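PDB 6HDW: 2-hydroxyisobutyryl-CoA synthetase from Aquincola tertiaricarbonis, which belongs to the ANL superfamily of AMP-binding enzymes, with an AMP-binding domain and an AMP-binding enzyme C-terminal domain. Local coordinates for residues 245-250 with 268-273; 276-281 with 338-343. All coordinates share one frame; numbering follows the deposited sequence.

How the interactions relate
Interaction 1 (245-250 with 268-273) pairs the last two strands of the five-stranded parallel sheet and closes before interaction 2 opens. Interaction 2 (276-281 with 338-343) follows in series: the loop after strand 271-274 packs on strand 340-347 of the five-stranded antiparallel sheet. Their centres lie about 24 Å apart, yet they touch where Ser250 CB packs on Gly276 CA, 3.8 Å away. Both meet 8LE, Ser250 at the hydroxyl OAF of the 2-methyl-2-oxidanyl-propanoate part and Ala279 at the phosphate, so the ligand lies where elements of the two sheets converge.

Interaction 1: 245-250 with 268-273; sequences KCLFFS and YGAKVY. With 8LE ([[(2~{R},3~{S},4~{R},5~{R})-5-(6-aminopurin-9-yl)-3,4-bis(oxidanyl)oxolan-2-yl]methoxy-oxidanyl-phosphoryl] 2-methyl-2-oxidanyl-propanoate), chain B.
Four backbone hydrogen bonds join 245-250 to 268-273 in parallel register, pairing Cys246 with Lys271, Leu247 with Val272 and Phe248 with Tyr273. Lys271 N gives a nearly straight bond to Lys245 O (3.0 Å). Leu247 then uses both its backbone groups: its N reaches Lys271 O at 2.9 Å, and its O accepts from Tyr273 N at 2.8 Å. Phe249 N closes the series on Tyr273 O.

Apolar contacts fill both faces of this pair. On the face of Leu247 and Val272, the leucine fork splits its work: CD1 rests against Ala270 CB (3.7 Å), while CD2 sits over one face of the Tyr268 ring, a CH-pi contact 4.0 Å from the centroid and 14° off the normal. The tyrosine ring is held from its far end by the bond of its OH to Ala225 O. Next to this pair, the Phe249 ring brings CE2 to Val272 CG1 at 3.7 Å; with chi1 at -47°, CG lies beside the backbone N, a turn that carries the ring toward the valine. Strands 246-249 and 271-274, with helix 258-268 between them, form a beta-alpha-beta unit at one margin of the parallel sheet, and Ile264 of that helix packs on both Phe249 and Val272.

On the other face, Cys246 meets Tyr273 through two atoms. Cys246 CB lies 3.5 Å from Tyr273 CE2, whereas SG takes the ring edge in plane, a sulfur-aromatic contact. Phe248 and Tyr273 meet there by their CB atoms, and the Phe248 ring turns away to Tyr219.

Polar contact with 8LE comes just past the strand, where Ser250 OG is hydrogen-bonded to 8LE OAF at 2.7 Å and also to Tyr219 OH.

Interaction 2: 276-281 with 338-343; sequences GSMAEM and IRLLSG. With 8LE ([[(2~{R},3~{S},4~{R},5~{R})-5-(6-aminopurin-9-yl)-3,4-bis(oxidanyl)oxolan-2-yl]methoxy-oxidanyl-phosphoryl] 2-methyl-2-oxidanyl-propanoate), chain B.
Met278, Glu280 and Met281 converge on Leu340, and chiefly on its CD2 branch. The thioether of Met278 spans two residues: CE meets Leu340 CD2 at 3.5 Å, while SD lies 3.6 Å from Ser342 CA. Its chain runs extended through chi2 and bends at chi3 (-99°), which swings the terminal methyl from the sulfur toward the leucine. Met281 brings its own CE to the same side chain, in a very tight approach to Leu340 CB. Crossing the leucine at about a right angle, Glu280 adds its aliphatic CB, 3.6 Å from Leu340 CD2. No hydrogen bond links the two segments, so the join rests on van der Waals contact alone.

The Leu340 side chain reaches this cluster with CG anti to the backbone N (chi1 172°). Arg339 and Leu340 both face Tyr327 in a G1 beta bulge, an irregularity at the start of strand 340-347 of the antiparallel sheet. Tyr327, on the adjacent strand 322-329, also touches Met278 and Met281. Ser342 has its hydroxyl bonded to Pro325 O and Asp344 N, while its CB packs against the Met278 CE methyl at 3.7 Å.

Segment 276-281 also borders 8LE. Ala279 N donates a nearly straight hydrogen bond to the phosphate oxygen 8LE OAE (2.9 Å, 167°). The backbone of Gly276 runs close beside the purine, its O lying 3.3 Å from 8LE N7, a close approach that is not a hydrogen bond. Farther out, Ser277 OG is hydrogen-bonded to Asn286 OD1 and Phe284 O, tying the loop back to the residues that follow it.

Interaction 1: 245-250 with 268-273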
ATOM      1  N   LYS A 245     -16.687 -13.525   8.445  1.00 45.02           N
ATOM      2  CA  LYS A 245     -17.967 -13.237   9.099  1.00 45.73           C
ATOM      3  C   LYS A 245     -18.611 -12.114   8.292  1.00 48.53           C
ATOM      4  O   LYS A 245     -19.837 -12.054   8.157  1.00 48.46           O
ATOM      5  CB  LYS A 245     -17.785 -12.825  10.571  1.00 48.65           C
ATOM      6  CG  LYS A 245     -17.110 -13.885  11.457  1.00 69.53           C
ATOM      7  CD  LYS A 245     -17.991 -15.125  11.716  1.00 83.97           C
ATOM      8  CE  LYS A 245     -17.222 -16.278  12.324  1.00 96.50           C
ATOM      9  NZ  LYS A 245     -16.295 -16.926  11.353  1.00100.54           N
ATOM     10  N   CYS A 246     -17.767 -11.229   7.724  1.00 43.82           N
ATOM     11  CA  CYS A 246     -18.255 -10.134   6.903  1.00 42.42           C
ATOM     12  C   CYS A 246     -17.235  -9.620   5.902  1.00 44.02           C
ATOM     13  O   CYS A 246     -16.039  -9.897   5.988  1.00 41.85           O
ATOM     14  CB  CYS A 246     -18.819  -9.000   7.756  1.00 42.56           C
ATOM     15  SG  CYS A 246     -17.587  -7.799   8.315  1.00 44.80           S
ATOM     16  N   LEU A 247     -17.758  -8.874   4.930  1.00 40.01           N
ATOM     17  CA  LEU A 247     -17.036  -8.158   3.893  1.00 37.12           C
ATOM     18  C   LEU A 247     -17.678  -6.781   3.912  1.00 38.04           C
ATOM     19  O   LEU A 247     -18.907  -6.682   3.955  1.00 38.32           O
ATOM     20  CB  LEU A 247     -17.214  -8.813   2.509  1.00 37.15           C
ATOM     21  CG  LEU A 247     -16.684 -10.235   2.330  1.00 42.07           C
ATOM     22  CD1 LEU A 247     -17.807 -11.251   2.513  1.00 43.67           C
ATOM     23  CD2 LEU A 247     -16.042 -10.412   0.955  1.00 42.62           C
ATOM     24  N   PHE A 248     -16.863  -5.731   3.967  1.00 32.35           N
ATOM     25  CA  PHE A 248     -17.354  -4.360   3.975  1.00 31.73           C
ATOM     26  C   PHE A 248     -16.725  -3.603   2.824  1.00 33.33           C
ATOM     27  O   PHE A 248     -15.529  -3.719   2.589  1.00 32.37           O
ATOM     28  CB  PHE A 248     -17.215  -3.692   5.355  1.00 33.55           C
ATOM     29  CG  PHE A 248     -15.838  -3.314   5.846  1.00 34.58           C
ATOM     30  CD1 PHE A 248     -14.963  -4.283   6.328  1.00 37.52           C
ATOM     31  CD2 PHE A 248     -15.466  -1.977   5.957  1.00 36.16           C
ATOM     32  CE1 PHE A 248     -13.708  -3.927   6.833  1.00 37.81           C
ATOM     33  CE2 PHE A 248     -14.215  -1.622   6.475  1.00 38.47           C
ATOM     34  CZ  PHE A 248     -13.341  -2.601   6.895  1.00 36.66           C
ATOM     35  N   PHE A 249     -17.546  -2.938   2.027  1.00 30.67           N
ATOM     36  CA  PHE A 249     -17.057  -2.319   0.805  1.00 29.67           C
ATOM     37  C   PHE A 249     -17.405  -0.869   0.652  1.00 34.10           C
ATOM     38  O   PHE A 249     -18.422  -0.407   1.181  1.00 34.52           O
ATOM     39  CB  PHE A 249     -17.634  -3.056  -0.435  1.00 31.83           C
ATOM     40  CG  PHE A 249     -17.594  -4.567  -0.463  1.00 33.15           C
ATOM     41  CD1 PHE A 249     -16.382  -5.245  -0.548  1.00 34.36           C
ATOM     42  CD2 PHE A 249     -18.770  -5.309  -0.489  1.00 36.63           C
ATOM     43  CE1 PHE A 249     -16.346  -6.639  -0.588  1.00 36.04           C
ATOM     44  CE2 PHE A 249     -18.734  -6.706  -0.547  1.00 39.78           C
ATOM     45  CZ  PHE A 249     -17.524  -7.359  -0.610  1.00 36.93           C
ATOM     46  N   SER A 250     -16.593  -0.183  -0.177  1.00 29.86           N
ATOM     47  CA  SER A 250     -16.768   1.190  -0.644  1.00 29.19           C
ATOM     48  C   SER A 250     -16.107   1.345  -2.026  1.00 33.91           C
ATOM     49  O   SER A 250     -15.317   0.489  -2.437  1.00 34.02           O
ATOM     50  CB  SER A 250     -16.201   2.194   0.360  1.00 29.60           C
ATOM     51  OG  SER A 250     -14.789   2.302   0.291  1.00 34.27           O
ATOM     52  N   TYR A 268     -19.210 -16.254  -0.326  1.00 46.57           N
ATOM     53  CA  TYR A 268     -18.350 -16.282   0.855  1.00 44.86           C
ATOM     54  C   TYR A 268     -19.005 -16.861   2.111  1.00 50.59           C
ATOM     55  O   TYR A 268     -18.292 -17.204   3.059  1.00 50.83           O
ATOM     56  CB  TYR A 268     -17.793 -14.877   1.135  1.00 42.90           C
ATOM     57  CG  TYR A 268     -16.815 -14.390   0.090  1.00 42.31           C
ATOM     58  CD1 TYR A 268     -15.465 -14.720   0.163  1.00 43.26           C
ATOM     59  CD2 TYR A 268     -17.233 -13.582  -0.963  1.00 42.38           C
ATOM     60  CE1 TYR A 268     -14.556 -14.262  -0.790  1.00 42.63           C
ATOM     61  CE2 TYR A 268     -16.334 -13.119  -1.924  1.00 42.09           C
ATOM     62  CZ  TYR A 268     -14.995 -13.458  -1.830  1.00 47.15           C
ATOM     63  OH  TYR A 268     -14.100 -12.998  -2.763  1.00 46.36           O
ATOM     64  N   GLY A 269     -20.340 -16.960   2.113  1.00 48.41           N
ATOM     65  CA  GLY A 269     -21.106 -17.433   3.263  1.00 49.67           C
ATOM     66  C   GLY A 269     -20.946 -16.479   4.431  1.00 52.22           C
ATOM     67  O   GLY A 269     -20.810 -16.905   5.577  1.00 52.42           O
ATOM     68  N   ALA A 270     -20.903 -15.175   4.128  1.00 47.73           N
ATOM     69  CA  ALA A 270     -20.679 -14.101   5.095  1.00 45.86           C
ATOM     70  C   ALA A 270     -21.630 -12.939   4.834  1.00 48.66           C
ATOM     71  O   ALA A 270     -22.389 -12.975   3.861  1.00 49.64           O
ATOM     72  CB  ALA A 270     -19.227 -13.625   5.000  1.00 44.17           C
ATOM     73  N   LYS A 271     -21.625 -11.934   5.723  1.00 43.33           N
ATOM     74  CA  LYS A 271     -22.460 -10.747   5.568  1.00 42.45           C
ATOM     75  C   LYS A 271     -21.727  -9.690   4.753  1.00 43.73           C
ATOM     76  O   LYS A 271     -20.496  -9.667   4.733  1.00 41.81           O
ATOM     77  CB  LYS A 271     -22.895 -10.191   6.930  1.00 45.30           C
ATOM     78  CG  LYS A 271     -24.068 -10.950   7.519  1.00 62.34           C
ATOM     79  CD  LYS A 271     -24.463 -10.419   8.877  1.00 72.76           C
ATOM     80  CE  LYS A 271     -25.616  -9.454   8.819  1.00 79.05           C
ATOM     81  NZ  LYS A 271     -26.130  -9.180  10.179  1.00 87.25           N
ATOM     82  N   VAL A 272     -22.489  -8.835   4.059  1.00 40.29           N
ATOM     83  CA  VAL A 272     -21.946  -7.758   3.238  1.00 37.75           C
ATOM     84  C   VAL A 272     -22.398  -6.413   3.790  1.00 40.44           C
ATOM     85  O   VAL A 272     -23.579  -6.227   4.071  1.00 40.56           O
ATOM     86  CB  VAL A 272     -22.265  -7.942   1.722  1.00 41.48           C
ATOM     87  CG1 VAL A 272     -22.090  -6.637   0.944  1.00 39.98           C
ATOM     88  CG2 VAL A 272     -21.397  -9.042   1.114  1.00 41.12           C
ATOM     89  N   TYR A 273     -21.454  -5.477   3.947  1.00 36.06           N
ATOM     90  CA  TYR A 273     -21.778  -4.140   4.429  1.00 35.15           C
ATOM     91  C   TYR A 273     -21.374  -3.085   3.448  1.00 37.96           C
ATOM     92  O   TYR A 273     -20.266  -3.122   2.907  1.00 36.85           O
ATOM     93  CB  TYR A 273     -21.168  -3.855   5.814  1.00 35.66           C
ATOM     94  CG  TYR A 273     -21.656  -4.805   6.878  1.00 38.34           C
ATOM     95  CD1 TYR A 273     -23.012  -4.901   7.186  1.00 41.95           C
ATOM     96  CD2 TYR A 273     -20.774  -5.649   7.545  1.00 38.67           C
ATOM     97  CE1 TYR A 273     -23.474  -5.803   8.140  1.00 45.00           C
ATOM     98  CE2 TYR A 273     -21.226  -6.552   8.507  1.00 40.72           C
ATOM     99  CZ  TYR A 273     -22.576  -6.617   8.809  1.00 48.34           C
ATOM    100  OH  TYR A 273     -23.030  -7.498   9.753  1.00 49.86           O
TER
HETATM  101  C2  8LE B1001     -22.102   3.966  -4.299  1.00 36.89           C
HETATM  102  CAA 8LE B1001     -12.750   6.356  -0.481  1.00 32.56           C
HETATM  103  CAZ 8LE B1001     -13.982   5.810  -1.226  1.00 33.20           C
HETATM  104  CAB 8LE B1001     -15.270   6.217  -0.486  1.00 31.17           C
HETATM  105  OAF 8LE B1001     -13.926   4.391  -1.234  1.00 30.69           O
HETATM  106  CAS 8LE B1001     -13.984   6.323  -2.689  1.00 37.08           C
HETATM  107  OAD 8LE B1001     -14.023   5.535  -3.631  1.00 38.09           O
HETATM  108  OAQ 8LE B1001     -13.910   7.678  -2.842  1.00 39.96           O
HETATM  109  PBC 8LE B1001     -13.567   8.488  -4.231  1.00 38.94           P
HETATM  110  OAI 8LE B1001     -12.307   7.808  -4.929  1.00 34.68           O
HETATM  111  OAE 8LE B1001     -13.387   9.929  -3.939  1.00 44.06           O
HETATM  112  O5' 8LE B1001     -14.818   8.282  -5.168  1.00 38.43           O
HETATM  113  C5' 8LE B1001     -16.073   8.646  -4.608  1.00 35.22           C
HETATM  114  C4' 8LE B1001     -17.167   8.252  -5.563  1.00 31.62           C
HETATM  115  O4' 8LE B1001     -17.216   6.806  -5.629  1.00 31.34           O
HETATM  116  C3' 8LE B1001     -18.437   8.673  -4.934  1.00 31.85           C
HETATM  117  O3' 8LE B1001     -18.734  10.016  -5.331  1.00 30.83           O
HETATM  118  C2' 8LE B1001     -19.417   7.657  -5.521  1.00 33.51           C
HETATM  119  O2' 8LE B1001     -19.789   7.958  -6.900  1.00 35.26           O
HETATM  120  C1' 8LE B1001     -18.593   6.390  -5.498  1.00 32.25           C
HETATM  121  N9  8LE B1001     -18.820   5.599  -4.247  1.00 37.11           N
HETATM  122  C8  8LE B1001     -18.008   5.454  -3.193  1.00 37.48           C
HETATM  123  N7  8LE B1001     -18.613   4.666  -2.311  1.00 38.24           N
HETATM  124  C5  8LE B1001     -19.811   4.329  -2.802  1.00 38.48           C
HETATM  125  C4  8LE B1001     -19.936   4.916  -4.007  1.00 38.12           C
HETATM  126  N3  8LE B1001     -21.042   4.739  -4.768  1.00 36.73           N
HETATM  127  N1  8LE B1001     -21.946   3.370  -3.045  1.00 38.11           N
HETATM  128  C6  8LE B1001     -20.809   3.548  -2.346  1.00 37.59           C
HETATM  129  N6  8LE B1001     -20.657   2.965  -1.163  1.00 35.34           N

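Interaction 2: 276-281 with 338-343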
ATOM      1  N   GLY A 276     -18.988   4.210   2.593  1.00 28.88           N
ATOM      2  CA  GLY A 276     -18.275   5.071   1.663  1.00 27.72           C
ATOM      3  C   GLY A 276     -19.008   6.239   1.045  1.00 31.75           C
ATOM      4  O   GLY A 276     -19.988   6.060   0.319  1.00 31.52           O
ATOM      5  N   SER A 277     -18.476   7.447   1.289  1.00 28.72           N
ATOM      6  CA  SER A 277     -18.934   8.698   0.697  1.00 28.59           C
ATOM      7  C   SER A 277     -17.921   9.074  -0.398  1.00 31.58           C
ATOM      8  O   SER A 277     -17.996   8.539  -1.496  1.00 30.54           O
ATOM      9  CB  SER A 277     -19.073   9.794   1.754  1.00 30.78           C
ATOM     10  OG  SER A 277     -17.870   9.968   2.482  1.00 36.62           O
ATOM     11  N   MET A 278     -16.938   9.931  -0.078  1.00 29.78           N
ATOM     12  CA  MET A 278     -15.900  10.400  -0.998  1.00 28.95           C
ATOM     13  C   MET A 278     -14.556  10.402  -0.280  1.00 32.42           C
ATOM     14  O   MET A 278     -14.528  10.468   0.944  1.00 31.58           O
ATOM     15  CB  MET A 278     -16.219  11.838  -1.448  1.00 31.99           C
ATOM     16  CG  MET A 278     -17.626  12.033  -2.005  1.00 35.63           C
ATOM     17  SD  MET A 278     -17.842  13.708  -2.628  1.00 41.68           S
ATOM     18  CE  MET A 278     -18.590  14.373  -1.394  1.00 38.71           C
ATOM     19  N   ALA A 279     -13.447  10.360  -1.036  1.00 29.73           N
ATOM     20  CA  ALA A 279     -12.083  10.415  -0.504  1.00 29.13           C
ATOM     21  C   ALA A 279     -11.814  11.786   0.105  1.00 32.71           C
ATOM     22  O   ALA A 279     -11.099  11.868   1.104  1.00 32.70           O
ATOM     23  CB  ALA A 279     -11.075  10.131  -1.607  1.00 30.00           C
ATOM     24  N   GLU A 280     -12.425  12.861  -0.466  1.00 29.47           N
ATOM     25  CA  GLU A 280     -12.317  14.232   0.065  1.00 30.82           C
ATOM     26  C   GLU A 280     -13.004  14.279   1.435  1.00 33.66           C
ATOM     27  O   GLU A 280     -12.670  15.122   2.260  1.00 33.40           O
ATOM     28  CB  GLU A 280     -13.008  15.256  -0.862  1.00 33.42           C
ATOM     29  CG  GLU A 280     -12.341  15.498  -2.207  1.00 41.62           C
ATOM     30  CD  GLU A 280     -12.668  14.520  -3.322  1.00 53.51           C
ATOM     31  OE1 GLU A 280     -13.420  13.550  -3.079  1.00 39.32           O
ATOM     32  OE2 GLU A 280     -12.164  14.727  -4.450  1.00 51.13           O
ATOM     33  N   MET A 281     -13.953  13.350   1.663  1.00 29.26           N
ATOM     34  CA  MET A 281     -14.746  13.229   2.879  1.00 29.38           C
ATOM     35  C   MET A 281     -14.222  12.235   3.908  1.00 33.64           C
ATOM     36  O   MET A 281     -14.995  11.859   4.787  1.00 34.20           O
ATOM     37  CB  MET A 281     -16.215  12.917   2.546  1.00 31.27           C
ATOM     38  CG  MET A 281     -16.925  14.075   1.948  1.00 36.05           C
ATOM     39  SD  MET A 281     -16.510  15.624   2.783  1.00 42.53           S
ATOM     40  CE  MET A 281     -17.338  16.645   1.819  1.00 40.69           C
ATOM     41  N   ILE A 338     -16.806  21.826   3.602  1.00 37.59           N
ATOM     42  CA  ILE A 338     -18.041  22.433   4.082  1.00 38.22           C
ATOM     43  C   ILE A 338     -18.992  22.523   2.902  1.00 42.76           C
ATOM     44  O   ILE A 338     -18.828  23.363   2.010  1.00 43.33           O
ATOM     45  CB  ILE A 338     -17.814  23.799   4.803  1.00 42.98           C
ATOM     46  CG1 ILE A 338     -16.834  23.645   5.986  1.00 43.22           C
ATOM     47  CG2 ILE A 338     -19.156  24.399   5.278  1.00 44.70           C
ATOM     48  CD1 ILE A 338     -16.164  24.901   6.418  1.00 52.43           C
ATOM     49  N   ARG A 339     -19.984  21.630   2.910  1.00 38.61           N
ATOM     50  CA  ARG A 339     -21.008  21.506   1.892  1.00 38.13           C
ATOM     51  C   ARG A 339     -20.419  21.126   0.526  1.00 40.86           C
ATOM     52  O   ARG A 339     -20.729  21.758  -0.482  1.00 41.24           O
ATOM     53  CB  ARG A 339     -21.923  22.752   1.842  1.00 40.49           C
ATOM     54  CG  ARG A 339     -22.974  22.691   2.932  1.00 51.81           C
ATOM     55  CD  ARG A 339     -23.860  23.910   3.043  1.00 63.00           C
ATOM     56  NE  ARG A 339     -24.578  24.241   1.810  1.00 68.64           N
ATOM     57  CZ  ARG A 339     -25.693  23.648   1.396  1.00 70.10           C
ATOM     58  NH1 ARG A 339     -26.216  22.646   2.089  1.00 48.73           N
ATOM     59  NH2 ARG A 339     -26.279  24.036   0.273  1.00 57.12           N
ATOM     60  N   LEU A 340     -19.584  20.064   0.490  1.00 35.61           N
ATOM     61  CA  LEU A 340     -19.053  19.571  -0.784  1.00 34.76           C
ATOM     62  C   LEU A 340     -20.134  18.768  -1.501  1.00 37.58           C
ATOM     63  O   LEU A 340     -20.757  17.879  -0.907  1.00 34.93           O
ATOM     64  CB  LEU A 340     -17.768  18.733  -0.618  1.00 33.15           C
ATOM     65  CG  LEU A 340     -17.208  17.982  -1.862  1.00 35.44           C
ATOM     66  CD1 LEU A 340     -16.550  18.936  -2.839  1.00 35.50           C
ATOM     67  CD2 LEU A 340     -16.187  16.936  -1.458  1.00 34.49           C
ATOM     68  N   LEU A 341     -20.369  19.119  -2.773  1.00 35.74           N
ATOM     69  CA  LEU A 341     -21.335  18.451  -3.635  1.00 35.40           C
ATOM     70  C   LEU A 341     -20.724  17.127  -4.116  1.00 37.77           C
ATOM     71  O   LEU A 341     -19.640  17.131  -4.695  1.00 36.95           O
ATOM     72  CB  LEU A 341     -21.686  19.380  -4.817  1.00 37.24           C
ATOM     73  CG  LEU A 341     -22.547  18.828  -5.959  1.00 42.09           C
ATOM     74  CD1 LEU A 341     -23.938  18.411  -5.475  1.00 41.85           C
ATOM     75  CD2 LEU A 341     -22.677  19.856  -7.061  1.00 45.43           C
ATOM     76  N   SER A 342     -21.397  15.997  -3.836  1.00 34.50           N
ATOM     77  CA  SER A 342     -20.908  14.684  -4.259  1.00 32.46           C
ATOM     78  C   SER A 342     -21.115  14.425  -5.744  1.00 37.16           C
ATOM     79  O   SER A 342     -20.253  13.822  -6.391  1.00 35.92           O
ATOM     80  CB  SER A 342     -21.534  13.570  -3.429  1.00 32.71           C
ATOM     81  OG  SER A 342     -22.922  13.480  -3.683  1.00 39.43           O
ATOM     82  N   GLY A 343     -22.252  14.888  -6.262  1.00 36.21           N
ATOM     83  CA  GLY A 343     -22.657  14.681  -7.648  1.00 37.65           C
ATOM     84  C   GLY A 343     -23.258  13.300  -7.843  1.00 41.72           C
ATOM     85  O   GLY A 343     -23.436  12.846  -8.975  1.00 42.31           O
TER
HETATM   86  C2  8LE B1001     -22.102   3.966  -4.299  1.00 36.89           C
HETATM   87  CAA 8LE B1001     -12.750   6.356  -0.481  1.00 32.56           C
HETATM   88  CAZ 8LE B1001     -13.982   5.810  -1.226  1.00 33.20           C
HETATM   89  CAB 8LE B1001     -15.270   6.217  -0.486  1.00 31.17           C
HETATM   90  OAF 8LE B1001     -13.926   4.391  -1.234  1.00 30.69           O
HETATM   91  CAS 8LE B1001     -13.984   6.323  -2.689  1.00 37.08           C
HETATM   92  OAD 8LE B1001     -14.023   5.535  -3.631  1.00 38.09           O
HETATM   93  OAQ 8LE B1001     -13.910   7.678  -2.842  1.00 39.96           O
HETATM   94  PBC 8LE B1001     -13.567   8.488  -4.231  1.00 38.94           P
HETATM   95  OAI 8LE B1001     -12.307   7.808  -4.929  1.00 34.68           O
HETATM   96  OAE 8LE B1001     -13.387   9.929  -3.939  1.00 44.06           O
HETATM   97  O5' 8LE B1001     -14.818   8.282  -5.168  1.00 38.43           O
HETATM   98  C5' 8LE B1001     -16.073   8.646  -4.608  1.00 35.22           C
HETATM   99  C4' 8LE B1001     -17.167   8.252  -5.563  1.00 31.62           C
HETATM  100  O4' 8LE B1001     -17.216   6.806  -5.629  1.00 31.34           O
HETATM  101  C3' 8LE B1001     -18.437   8.673  -4.934  1.00 31.85           C
HETATM  102  O3' 8LE B1001     -18.734  10.016  -5.331  1.00 30.83           O
HETATM  103  C2' 8LE B1001     -19.417   7.657  -5.521  1.00 33.51           C
HETATM  104  O2' 8LE B1001     -19.789   7.958  -6.900  1.00 35.26           O
HETATM  105  C1' 8LE B1001     -18.593   6.390  -5.498  1.00 32.25           C
HETATM  106  N9  8LE B1001     -18.820   5.599  -4.247  1.00 37.11           N
HETATM  107  C8  8LE B1001     -18.008   5.454  -3.193  1.00 37.48           C
HETATM  108  N7  8LE B1001     -18.613   4.666  -2.311  1.00 38.24           N
HETATM  109  C5  8LE B1001     -19.811   4.329  -2.802  1.00 38.48           C
HETATM  110  C4  8LE B1001     -19.936   4.916  -4.007  1.00 38.12           C
HETATM  111  N3  8LE B1001     -21.042   4.739  -4.768  1.00 36.73           N
HETATM  112  N1  8LE B1001     -21.946   3.370  -3.045  1.00 38.11           N
HETATM  113  C6  8LE B1001     -20.809   3.548  -2.346  1.00 37.59           C
HETATM  114  N6  8LE B1001     -20.657   2.965  -1.163  1.00 35.34           N